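Local coordinates for protein AgaA (PDB 6HLX) that binds the opine agropinic acid in the periplasm, as the solute-binding component of an ABC transporter that imports it into the bacterium, at residues E199-K207 and I214-I225; F449-A457 and N467-S476. All coordinates share one frame; numbering follows the deposited sequence. Where two conformers were deposited one is given.

Contact 1 of 2, residues E199-K207 and I214-I225; sequences ENTRVNALK and IDYVPAKDAADI. With G9Z (agropinic acid), chain E; EDO (1,2-ethanediol), chain B.
Arg202 reaches across to two successive backbone carbonyls: NE donates to Asp215 O at 2.9 Å and NH2 to Tyr216 O at 2.8 Å, the latter the straighter bond (N-H...O 163°). Both oxygens sit at the guanidinium edge, Tyr216 O only 6° out of its plane, while NH1 is taken by Tyr196 O; three carbonyls fix the group's rotation. Tyr216 OH donates to carboxylate oxygen O of agropinic acid (2.7 Å). Nearer the surface, Lys220 NZ donates to Asn200 OD1 (2.8 Å) and forms a salt bridge with its neighbour Asp221. One water joins Glu199 OE1 to Lys220 NZ and a second joins Asn200 OD1 to Asp221 OD1. Lys207 NZ forms a salt bridge with Asp224 OD2 (2.8 Å), approaching from above the carboxylate plane. Val203 packs against Pro218, Ile214 and Ile225, beside the Asp221 carboxylate. Its CG2, anti to the carbonyl carbon, presses on Pro218 CD at a tight 3.4 Å, and CG1 meets Ile225 CD1 at 4.1 Å. The Ile214 CG2 branch lies against Arg202 CG (3.7 Å), and the Pro218 ring lies alongside the Glu199 side chain, running the other way; Glu199 OE2 accepts from Ser333 N. Through Arg202, helix 199-207 holds the carbonyls before and after CA of Tyr216, a pocket residue in the loop after strand 213-214 of this periplasmic binding protein fold.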
loop_
_atom_site.group_PDB
_atom_site.type_symbol
_atom_site.label_atom_id
_atom_site.label_comp_id
_atom_site.label_asym_id
_atom_site.label_seq_id
_atom_site.Cartn_x
_atom_site.Cartn_y
_atom_site.Cartn_z
ATOM N N GLU A 199 -11.275 10.119 -13.462
ATOM C CA GLU A 199 -9.947 10.763 -13.532
ATOM C C GLU A 199 -9.898 11.988 -14.444
ATOM O O GLU A 199 -9.111 12.915 -14.182
ATOM C CB GLU A 199 -8.830 9.756 -13.871
ATOM C CG GLU A 199 -9.001 9.048 -15.201
ATOM C CD GLU A 199 -8.280 7.712 -15.229
ATOM O OE1 GLU A 199 -7.331 7.583 -16.036
ATOM O OE2 GLU A 199 -8.636 6.809 -14.433
ATOM N N ASN A 200 -10.771 12.041 -15.458
ATOM C CA ASN A 200 -10.841 13.224 -16.331
ATOM C C ASN A 200 -11.406 14.412 -15.563
ATOM O O ASN A 200 -10.858 15.524 -15.671
ATOM C CB ASN A 200 -11.606 12.943 -17.621
ATOM C CG ASN A 200 -10.877 11.911 -18.441
ATOM O OD1 ASN A 200 -9.695 12.064 -18.754
ATOM N ND2 ASN A 200 -11.529 10.801 -18.747
ATOM N N THR A 201 -12.450 14.182 -14.718
ATOM C CA THR A 201 -12.964 15.275 -13.881
ATOM C C THR A 201 -11.873 15.715 -12.875
ATOM O O THR A 201 -11.771 16.910 -12.566
ATOM C CB THR A 201 -14.263 14.911 -13.124
ATOM O OG1 THR A 201 -13.971 13.987 -12.072
ATOM C CG2 THR A 201 -15.347 14.384 -14.042
ATOM N N ARG A 202 -11.069 14.748 -12.376
ATOM C CA ARG A 202 -10.010 15.069 -11.424
ATOM C C ARG A 202 -8.949 15.992 -12.052
ATOM O O ARG A 202 -8.590 17.009 -11.449
ATOM C CB ARG A 202 -9.387 13.788 -10.864
ATOM C CG ARG A 202 -8.463 14.062 -9.698
ATOM C CD ARG A 202 -8.147 12.800 -8.912
ATOM N NE ARG A 202 -7.375 11.794 -9.663
ATOM C CZ ARG A 202 -7.877 10.686 -10.200
ATOM N NH1 ARG A 202 -9.193 10.451 -10.160
ATOM N NH2 ARG A 202 -7.077 9.815 -10.812
ATOM N N VAL A 203 -8.460 15.630 -13.254
ATOM C CA VAL A 203 -7.471 16.429 -13.992
ATOM C C VAL A 203 -8.088 17.791 -14.329
ATOM O O VAL A 203 -7.440 18.838 -14.112
ATOM C CB VAL A 203 -6.989 15.678 -15.248
ATOM C CG1 VAL A 203 -6.193 16.595 -16.177
ATOM C CG2 VAL A 203 -6.159 14.465 -14.852
ATOM N N ASN A 204 -9.357 17.786 -14.791
ATOM C CA ASN A 204 -10.026 19.060 -15.115
ATOM C C ASN A 204 -10.190 19.975 -13.890
ATOM O O ASN A 204 -10.098 21.201 -14.018
ATOM C CB ASN A 204 -11.361 18.831 -15.798
ATOM C CG ASN A 204 -11.768 20.037 -16.633
ATOM O OD1 ASN A 204 -10.973 20.591 -17.415
ATOM N ND2 ASN A 204 -13.002 20.485 -16.479
ATOM N N ALA A 205 -10.407 19.387 -12.699
ATOM C CA ALA A 205 -10.514 20.184 -11.469
ATOM C C ALA A 205 -9.195 20.914 -11.191
ATOM O O ALA A 205 -9.226 22.063 -10.750
ATOM C CB ALA A 205 -10.865 19.296 -10.289
ATOM N N LEU A 206 -8.044 20.253 -11.445
ATOM C CA LEU A 206 -6.756 20.924 -11.270
ATOM C C LEU A 206 -6.549 22.019 -12.335
ATOM O O LEU A 206 -6.211 23.160 -12.002
ATOM C CB LEU A 206 -5.587 19.926 -11.326
ATOM C CG LEU A 206 -4.224 20.579 -10.970
ATOM C CD1 LEU A 206 -4.090 20.822 -9.449
ATOM C CD2 LEU A 206 -3.082 19.784 -11.549
ATOM N N LYS A 207 -6.748 21.673 -13.602
ATOM C CA LYS A 207 -6.526 22.620 -14.704
ATOM C C LYS A 207 -7.470 23.816 -14.692
ATOM O O LYS A 207 -7.081 24.895 -15.128
ATOM C CB LYS A 207 -6.607 21.914 -16.048
ATOM C CG LYS A 207 -5.481 20.930 -16.318
ATOM C CD LYS A 207 -5.595 20.440 -17.740
ATOM C CE LYS A 207 -4.607 19.361 -18.042
ATOM N NZ LYS A 207 -5.126 18.454 -19.102
ATOM N N ILE A 214 -3.790 17.087 -6.852
ATOM C CA ILE A 214 -4.512 15.872 -7.233
ATOM C C ILE A 214 -3.592 14.678 -7.131
ATOM O O ILE A 214 -2.390 14.806 -7.385
ATOM C CB ILE A 214 -5.226 15.910 -8.616
ATOM C CG1 ILE A 214 -4.213 16.107 -9.809
ATOM C CG2 ILE A 214 -6.374 16.935 -8.630
ATOM C CD1 ILE A 214 -4.790 15.731 -11.213
ATOM N N ASP A 215 -4.148 13.508 -6.828
ATOM C CA ASP A 215 -3.323 12.284 -6.853
ATOM C C ASP A 215 -3.676 11.423 -8.075
ATOM O O ASP A 215 -4.574 11.779 -8.848
ATOM C CB ASP A 215 -3.390 11.508 -5.528
ATOM C CG ASP A 215 -4.709 10.907 -5.145
ATOM O OD1 ASP A 215 -5.643 10.925 -5.983
ATOM O OD2 ASP A 215 -4.804 10.369 -4.022
ATOM N N TYR A 216 -2.943 10.302 -8.282
ATOM C CA TYR A 216 -3.159 9.402 -9.411
ATOM C C TYR A 216 -3.307 10.159 -10.744
ATOM O O TYR A 216 -4.312 10.034 -11.434
ATOM C CB TYR A 216 -4.363 8.489 -9.144
ATOM C CG TYR A 216 -4.048 7.340 -8.216
ATOM C CD1 TYR A 216 -4.193 7.474 -6.838
ATOM C CD2 TYR A 216 -3.712 6.085 -8.717
ATOM C CE1 TYR A 216 -3.935 6.411 -5.972
ATOM C CE2 TYR A 216 -3.463 5.005 -7.860
ATOM C CZ TYR A 216 -3.573 5.174 -6.485
ATOM O OH TYR A 216 -3.362 4.104 -5.628
ATOM N N VAL A 217 -2.314 10.995 -11.080
ATOM C CA VAL A 217 -2.373 11.731 -12.345
ATOM C C VAL A 217 -2.325 10.686 -13.459
ATOM O O VAL A 217 -1.379 9.881 -13.484
ATOM C CB VAL A 217 -1.186 12.719 -12.484
ATOM C CG1 VAL A 217 -1.171 13.360 -13.870
ATOM C CG2 VAL A 217 -1.230 13.774 -11.376
ATOM N N PRO A 218 -3.314 10.655 -14.370
ATOM C CA PRO A 218 -3.269 9.644 -15.453
ATOM C C PRO A 218 -2.073 9.864 -16.371
ATOM O O PRO A 218 -1.690 11.009 -16.621
ATOM C CB PRO A 218 -4.585 9.857 -16.205
ATOM C CG PRO A 218 -5.467 10.610 -15.236
ATOM C CD PRO A 218 -4.522 11.492 -14.470
ATOM N N ALA A 219 -1.481 8.761 -16.870
ATOM C CA ALA A 219 -0.317 8.812 -17.773
ATOM C C ALA A 219 -0.583 9.676 -19.004
ATOM O O ALA A 219 0.317 10.392 -19.434
ATOM C CB ALA A 219 0.073 7.397 -18.204
ATOM N N LYS A 220 -1.813 9.660 -19.546
ATOM C CA LYS A 220 -2.105 10.472 -20.745
ATOM C C LYS A 220 -2.043 11.996 -20.492
ATOM O O LYS A 220 -1.892 12.773 -21.447
ATOM C CB LYS A 220 -3.450 10.080 -21.376
ATOM C CG LYS A 220 -4.649 10.447 -20.521
ATOM C CD LYS A 220 -5.975 10.288 -21.251
ATOM C CE LYS A 220 -7.033 11.158 -20.610
ATOM N NZ LYS A 220 -7.176 10.903 -19.138
ATOM N N ASP A 221 -2.196 12.417 -19.223
ATOM C CA ASP A 221 -2.197 13.849 -18.861
ATOM C C ASP A 221 -0.873 14.341 -18.244
ATOM O O ASP A 221 -0.722 15.542 -18.013
ATOM C CB ASP A 221 -3.358 14.135 -17.887
ATOM C CG ASP A 221 -4.720 13.733 -18.427
ATOM O OD1 ASP A 221 -5.177 14.357 -19.405
ATOM O OD2 ASP A 221 -5.311 12.785 -17.887
ATOM N N ALA A 222 0.046 13.419 -17.921
ATOM C CA ALA A 222 1.288 13.753 -17.231
ATOM C C ALA A 222 2.141 14.812 -17.937
ATOM O O ALA A 222 2.549 15.771 -17.283
ATOM C CB ALA A 222 2.102 12.491 -16.951
ATOM N N ALA A 223 2.348 14.692 -19.268
ATOM C CA ALA A 223 3.157 15.660 -20.037
ATOM C C ALA A 223 2.580 17.069 -20.025
ATOM O O ALA A 223 3.320 18.021 -19.749
ATOM C CB ALA A 223 3.348 15.183 -21.467
ATOM N N ASP A 224 1.268 17.209 -20.306
ATOM C CA ASP A 224 0.554 18.496 -20.300
ATOM C C ASP A 224 0.674 19.149 -18.921
ATOM O O ASP A 224 0.932 20.345 -18.829
ATOM C CB ASP A 224 -0.934 18.258 -20.658
ATOM C CG ASP A 224 -1.878 19.461 -20.695
ATOM O OD1 ASP A 224 -1.390 20.617 -20.635
ATOM O OD2 ASP A 224 -3.102 19.246 -20.814
ATOM N N ILE A 225 0.491 18.360 -17.848
ATOM C CA ILE A 225 0.575 18.884 -16.486
ATOM C C ILE A 225 2.009 19.328 -16.144
ATOM O O ILE A 225 2.187 20.416 -15.589
ATOM C CB ILE A 225 -0.026 17.873 -15.481
ATOM C CG1 ILE A 225 -1.573 17.862 -15.615
ATOM C CG2 ILE A 225 0.425 18.183 -14.037
ATOM C CD1 ILE A 225 -2.293 16.703 -14.985
HETATM O OAM G9Z E . -5.857 2.154 -3.734
HETATM C CAB G9Z E . -5.666 1.861 -4.923
HETATM C CAC G9Z E . -6.472 2.355 -5.969
HETATM C CB G9Z E . -5.879 1.764 -7.285
HETATM C CA G9Z E . -4.815 0.778 -6.832
HETATM C C G9Z E . -3.571 1.019 -7.497
HETATM O O G9Z E . -2.789 1.890 -7.026
HETATM N N G9Z E . -4.765 0.954 -5.344
HETATM C CAG G9Z E . -3.750 0.284 -4.443
HETATM C CAH G9Z E . -4.168 -1.158 -4.152
HETATM O OAP G9Z E . -4.148 -1.853 -5.399
HETATM C CAI G9Z E . -3.236 -1.855 -3.156
HETATM O OAQ G9Z E . -2.931 -0.938 -2.075
HETATM C CAJ G9Z E . -3.911 -3.115 -2.516
HETATM O OAR G9Z E . -3.000 -3.727 -1.586
HETATM C CAK G9Z E . -4.467 -4.173 -3.500
HETATM O OAT G9Z E . -5.295 -5.108 -2.782
HETATM C CAL G9Z E . -3.361 -4.885 -4.294
HETATM O OAS G9Z E . -3.949 -5.757 -5.284
HETATM O OXT G9Z E . -3.330 0.368 -8.550
HETATM C C1 EDO B . -2.431 5.836 -15.096
HETATM O O1 EDO B . -1.095 6.200 -15.155
HETATM C C2 EDO B . -3.158 6.255 -16.370
HETATM O O2 EDO B . -2.924 5.361 -17.414
HETATM O O HOH W 1 -6.562 8.227 -18.517
HETATM O O HOH W 2 -7.914 14.302 -19.078
#

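Contact 2 of 2, residues F449-A457 and N467-S476; sequences FMWREQNYA and NMPGFLTFQS. With G9Z (agropinic acid), chain E.
The Phe474 ring presents its edge to both Arg452 and Gln454: CZ lies 3.6 Å from Arg452 NH2, and CE1 lies 3.8 Å from Gln454 CD, with the Gln454 amide turned 87° to the ring. Tyr456 likewise has the Asn467 amide at its edge, the planes 83° apart, and Trp451 offers its own edge to Phe471. Arg452 and Phe474 line the agropinic acid pocket of this periplasmic binding protein, where the segment leading from strand 446-451 to strand 456-459 meets the 3-10 segment that begins at Phe471. Arg452 holds the ligand carboxylate with two nitrogens, NH2 to O at 2.7 Å and NH1 to OXT at 2.9 Å. Gln454 is its second shell: OE1, close to the guanidinium plane, accepts from both NE and NH2 of Arg452, and this side-on grip fixes the rotation of the group. The Gln454 chain turns back beyond CG to get there, while CG rests on Thr473 OG1. A water accepts from Gln454 NE2, donates to Thr473 OG1 and also bonds Tyr456 OH. Across the segments, Asn467 ND2 donates to Gln454 O at 2.8 Å (N-H...O 156°), while its OD1 accepts from Thr473 OG1 in the carbonyl plane, on a lone pair.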
loop_
_atom_site.group_PDB
_atom_site.type_symbol
_atom_site.label_atom_id
_atom_site.label_comp_id
_atom_site.label_asym_id
_atom_site.label_seq_id
_atom_site.Cartn_x
_atom_site.Cartn_y
_atom_site.Cartn_z
ATOM N N PHE A 449 4.390 -7.612 -14.184
ATOM C CA PHE A 449 4.502 -7.210 -15.581
ATOM C C PHE A 449 5.260 -5.943 -15.836
ATOM O O PHE A 449 5.947 -5.875 -16.856
ATOM C CB PHE A 449 3.101 -7.081 -16.207
ATOM C CG PHE A 449 2.359 -8.400 -16.282
ATOM C CD1 PHE A 449 2.982 -9.540 -16.783
ATOM C CD2 PHE A 449 1.044 -8.502 -15.831
ATOM C CE1 PHE A 449 2.290 -10.766 -16.850
ATOM C CE2 PHE A 449 0.357 -9.722 -15.901
ATOM C CZ PHE A 449 0.988 -10.840 -16.401
ATOM N N MET A 450 5.120 -4.922 -14.963
ATOM C CA MET A 450 5.774 -3.646 -15.236
ATOM C C MET A 450 5.897 -2.763 -14.011
ATOM O O MET A 450 5.117 -2.920 -13.063
ATOM C CB MET A 450 4.965 -2.870 -16.305
ATOM C CG MET A 450 3.551 -2.529 -15.855
ATOM S SD MET A 450 2.668 -1.439 -16.962
ATOM C CE MET A 450 3.453 0.151 -16.553
ATOM N N TRP A 451 6.844 -1.816 -14.060
ATOM C CA TRP A 451 7.004 -0.773 -13.038
ATOM C C TRP A 451 6.215 0.395 -13.634
ATOM O O TRP A 451 6.352 0.689 -14.843
ATOM C CB TRP A 451 8.461 -0.307 -12.922
ATOM C CG TRP A 451 9.376 -1.323 -12.337
ATOM C CD1 TRP A 451 10.357 -2.011 -12.987
ATOM C CD2 TRP A 451 9.396 -1.778 -10.972
ATOM N NE1 TRP A 451 11.011 -2.847 -12.107
ATOM C CE2 TRP A 451 10.454 -2.710 -10.860
ATOM C CE3 TRP A 451 8.667 -1.435 -9.818
ATOM C CZ2 TRP A 451 10.758 -3.356 -9.658
ATOM C CZ3 TRP A 451 8.992 -2.050 -8.611
ATOM C CH2 TRP A 451 10.021 -3.006 -8.544
ATOM N N ARG A 452 5.404 1.067 -12.828
ATOM C CA ARG A 452 4.631 2.197 -13.368
ATOM C C ARG A 452 5.036 3.521 -12.720
ATOM O O ARG A 452 5.563 3.532 -11.602
ATOM C CB ARG A 452 3.113 1.973 -13.178
ATOM C CG ARG A 452 2.655 2.054 -11.719
ATOM C CD ARG A 452 1.150 1.855 -11.567
ATOM N NE ARG A 452 0.632 2.569 -10.397
ATOM C CZ ARG A 452 -0.253 2.068 -9.538
ATOM N NH1 ARG A 452 -0.715 0.831 -9.693
ATOM N NH2 ARG A 452 -0.702 2.807 -8.535
ATOM N N GLU A 453 4.697 4.637 -13.376
ATOM C CA GLU A 453 4.874 5.959 -12.760
ATOM C C GLU A 453 3.667 6.192 -11.834
ATOM O O GLU A 453 2.544 5.761 -12.139
ATOM C CB GLU A 453 4.876 7.061 -13.824
ATOM C CG GLU A 453 6.104 7.010 -14.717
ATOM C CD GLU A 453 6.286 8.247 -15.570
ATOM O OE1 GLU A 453 7.235 8.265 -16.385
ATOM O OE2 GLU A 453 5.481 9.197 -15.431
ATOM N N GLN A 454 3.893 6.884 -10.720
ATOM C CA GLN A 454 2.840 7.213 -9.754
ATOM C C GLN A 454 3.056 8.687 -9.467
ATOM O O GLN A 454 4.017 9.060 -8.788
ATOM C CB GLN A 454 2.978 6.351 -8.489
ATOM C CG GLN A 454 1.884 6.649 -7.438
ATOM C CD GLN A 454 0.496 6.208 -7.878
ATOM O OE1 GLN A 454 0.339 5.360 -8.753
ATOM N NE2 GLN A 454 -0.538 6.768 -7.269
ATOM N N ASN A 455 2.225 9.537 -10.076
ATOM C CA ASN A 455 2.470 10.967 -10.013
ATOM C C ASN A 455 1.363 11.729 -9.314
ATOM O O ASN A 455 0.195 11.319 -9.351
ATOM C CB ASN A 455 2.615 11.502 -11.455
ATOM C CG ASN A 455 3.720 10.803 -12.238
ATOM O OD1 ASN A 455 4.776 10.490 -11.700
ATOM N ND2 ASN A 455 3.502 10.518 -13.500
ATOM N N TYR A 456 1.756 12.835 -8.666
ATOM C CA TYR A 456 0.856 13.843 -8.099
ATOM C C TYR A 456 1.005 15.074 -8.979
ATOM O O TYR A 456 2.000 15.225 -9.712
ATOM C CB TYR A 456 1.280 14.264 -6.671
ATOM C CG TYR A 456 0.933 13.228 -5.628
ATOM C CD1 TYR A 456 1.779 12.144 -5.386
ATOM C CD2 TYR A 456 -0.265 13.295 -4.918
ATOM C CE1 TYR A 456 1.464 11.181 -4.433
ATOM C CE2 TYR A 456 -0.599 12.328 -3.968
ATOM C CZ TYR A 456 0.271 11.269 -3.736
ATOM O OH TYR A 456 -0.036 10.271 -2.845
ATOM N N ALA A 457 0.051 15.992 -8.861
ATOM C CA ALA A 457 0.186 17.272 -9.534
ATOM C C ALA A 457 -0.277 18.344 -8.587
ATOM O O ALA A 457 -1.195 18.115 -7.791
ATOM C CB ALA A 457 -0.620 17.306 -10.813
ATOM N N ASN A 467 6.029 13.689 -3.043
ATOM C CA ASN A 467 5.656 12.368 -3.582
ATOM C C ASN A 467 6.801 11.480 -3.030
ATOM O O ASN A 467 7.944 11.549 -3.515
ATOM C CB ASN A 467 5.649 12.380 -5.116
ATOM C CG ASN A 467 5.117 11.073 -5.674
ATOM O OD1 ASN A 467 4.969 10.083 -4.947
ATOM N ND2 ASN A 467 4.812 11.057 -6.962
ATOM N N MET A 468 6.522 10.759 -1.934
ATOM C CA MET A 468 7.542 10.045 -1.155
ATOM C C MET A 468 8.214 8.919 -1.955
ATOM O O MET A 468 7.637 8.402 -2.919
ATOM C CB MET A 468 7.010 9.620 0.213
ATOM C CG MET A 468 6.914 10.868 1.152
ATOM S SD MET A 468 5.976 10.593 2.677
ATOM C CE MET A 468 6.861 9.203 3.391
ATOM N N PRO A 469 9.507 8.674 -1.669
ATOM C CA PRO A 469 10.323 7.889 -2.606
ATOM C C PRO A 469 10.010 6.402 -2.737
ATOM O O PRO A 469 9.712 5.742 -1.746
ATOM C CB PRO A 469 11.761 8.120 -2.128
ATOM C CG PRO A 469 11.644 8.527 -0.705
ATOM C CD PRO A 469 10.353 9.322 -0.639
ATOM N N GLY A 470 10.125 5.911 -3.978
ATOM C CA GLY A 470 9.969 4.498 -4.327
ATOM C C GLY A 470 8.692 3.906 -3.769
ATOM O O GLY A 470 7.615 4.452 -4.001
ATOM N N PHE A 471 8.822 2.848 -2.938
ATOM C CA PHE A 471 7.671 2.160 -2.327
ATOM C C PHE A 471 6.863 3.010 -1.342
ATOM O O PHE A 471 5.800 2.563 -0.892
ATOM C CB PHE A 471 8.157 0.873 -1.619
ATOM C CG PHE A 471 8.408 -0.332 -2.487
ATOM C CD1 PHE A 471 8.030 -0.344 -3.833
ATOM C CD2 PHE A 471 9.040 -1.463 -1.967
ATOM C CE1 PHE A 471 8.227 -1.492 -4.623
ATOM C CE2 PHE A 471 9.250 -2.600 -2.763
ATOM C CZ PHE A 471 8.829 -2.612 -4.077
ATOM N N LEU A 472 7.348 4.201 -0.970
ATOM C CA LEU A 472 6.621 5.044 -0.005
ATOM C C LEU A 472 5.604 5.965 -0.658
ATOM O O LEU A 472 4.942 6.742 0.052
ATOM C CB LEU A 472 7.604 5.881 0.838
ATOM C CG LEU A 472 8.508 5.072 1.743
ATOM C CD1 LEU A 472 9.496 5.953 2.403
ATOM C CD2 LEU A 472 7.694 4.322 2.786
ATOM N N THR A 473 5.443 5.894 -2.001
ATOM C CA THR A 473 4.533 6.842 -2.675
ATOM C C THR A 473 3.099 6.836 -2.117
ATOM O O THR A 473 2.504 7.916 -1.997
ATOM C CB THR A 473 4.551 6.684 -4.204
ATOM O OG1 THR A 473 3.704 7.687 -4.800
ATOM C CG2 THR A 473 4.114 5.284 -4.667
ATOM N N PHE A 474 2.552 5.670 -1.743
ATOM C CA PHE A 474 1.173 5.632 -1.219
ATOM C C PHE A 474 1.018 6.283 0.177
ATOM O O PHE A 474 -0.113 6.458 0.645
ATOM C CB PHE A 474 0.601 4.212 -1.221
ATOM C CG PHE A 474 0.397 3.554 -2.571
ATOM C CD1 PHE A 474 0.396 4.308 -3.748
ATOM C CD2 PHE A 474 0.145 2.186 -2.665
ATOM C CE1 PHE A 474 0.160 3.700 -4.991
ATOM C CE2 PHE A 474 -0.060 1.575 -3.916
ATOM C CZ PHE A 474 -0.050 2.334 -5.065
ATOM N N GLN A 475 2.161 6.589 0.842
ATOM C CA GLN A 475 2.163 7.251 2.157
ATOM C C GLN A 475 2.426 8.748 2.027
ATOM O O GLN A 475 2.615 9.423 3.047
ATOM C CB GLN A 475 3.208 6.622 3.090
ATOM C CG GLN A 475 2.898 5.151 3.387
ATOM C CD GLN A 475 3.751 4.636 4.511
ATOM O OE1 GLN A 475 4.334 5.411 5.256
ATOM N NE2 GLN A 475 3.834 3.318 4.642
ATOM N N SER A 476 2.445 9.280 0.795
ATOM C CA SER A 476 2.746 10.704 0.546
ATOM C C SER A 476 1.848 11.678 1.307
ATOM O O SER A 476 2.276 12.816 1.578
ATOM C CB SER A 476 2.716 11.025 -0.946
ATOM O OG SER A 476 3.708 10.292 -1.651
HETATM O OAM G9Z E . -5.857 2.154 -3.734
HETATM C CAB G9Z E . -5.666 1.861 -4.923
HETATM C CAC G9Z E . -6.472 2.355 -5.969
HETATM C CB G9Z E . -5.879 1.764 -7.285
HETATM C CA G9Z E . -4.815 0.778 -6.832
HETATM C C G9Z E . -3.571 1.019 -7.497
HETATM O O G9Z E . -2.789 1.890 -7.026
HETATM N N G9Z E . -4.765 0.954 -5.344
HETATM C CAG G9Z E . -3.750 0.284 -4.443
HETATM C CAH G9Z E . -4.168 -1.158 -4.152
HETATM O OAP G9Z E . -4.148 -1.853 -5.399
HETATM C CAI G9Z E . -3.236 -1.855 -3.156
HETATM O OAQ G9Z E . -2.931 -0.938 -2.075
HETATM C CAJ G9Z E . -3.911 -3.115 -2.516
HETATM O OAR G9Z E . -3.000 -3.727 -1.586
HETATM C CAK G9Z E . -4.467 -4.173 -3.500
HETATM O OAT G9Z E . -5.295 -5.108 -2.782
HETATM C CAL G9Z E . -3.361 -4.885 -4.294
HETATM O OAS G9Z E . -3.949 -5.757 -5.284
HETATM O OXT G9Z E . -3.330 0.368 -8.550
HETATM O O HOH W 3 0.726 7.981 -4.549
#

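Contact 1 closes before contact 2 opens along the chain, yet their centres lie only 15 Å apart and their segments touch. Strands 213-214 and 456-459 are antiparallel neighbours in the seven-stranded mixed sheet, paired by a probable hydrogen bond from Ile214 N to Ala457 O (2.9 Å); a further probable one from Val217 N to Asn455 O (3.1 Å) carries the contact on beyond Ile214. Tyr216 CE2 lies 3.5 Å from Gln454 NE2. Segment 449-457 continues from strand 446-451 of the six-stranded sheet, so it links the two sheets, consistent with a crossing between the lobes of a periplasmic binding protein. Both contacts meet at one ligand atom, carboxylate oxygen O, bonded by Tyr216 OH and Arg452 NH2.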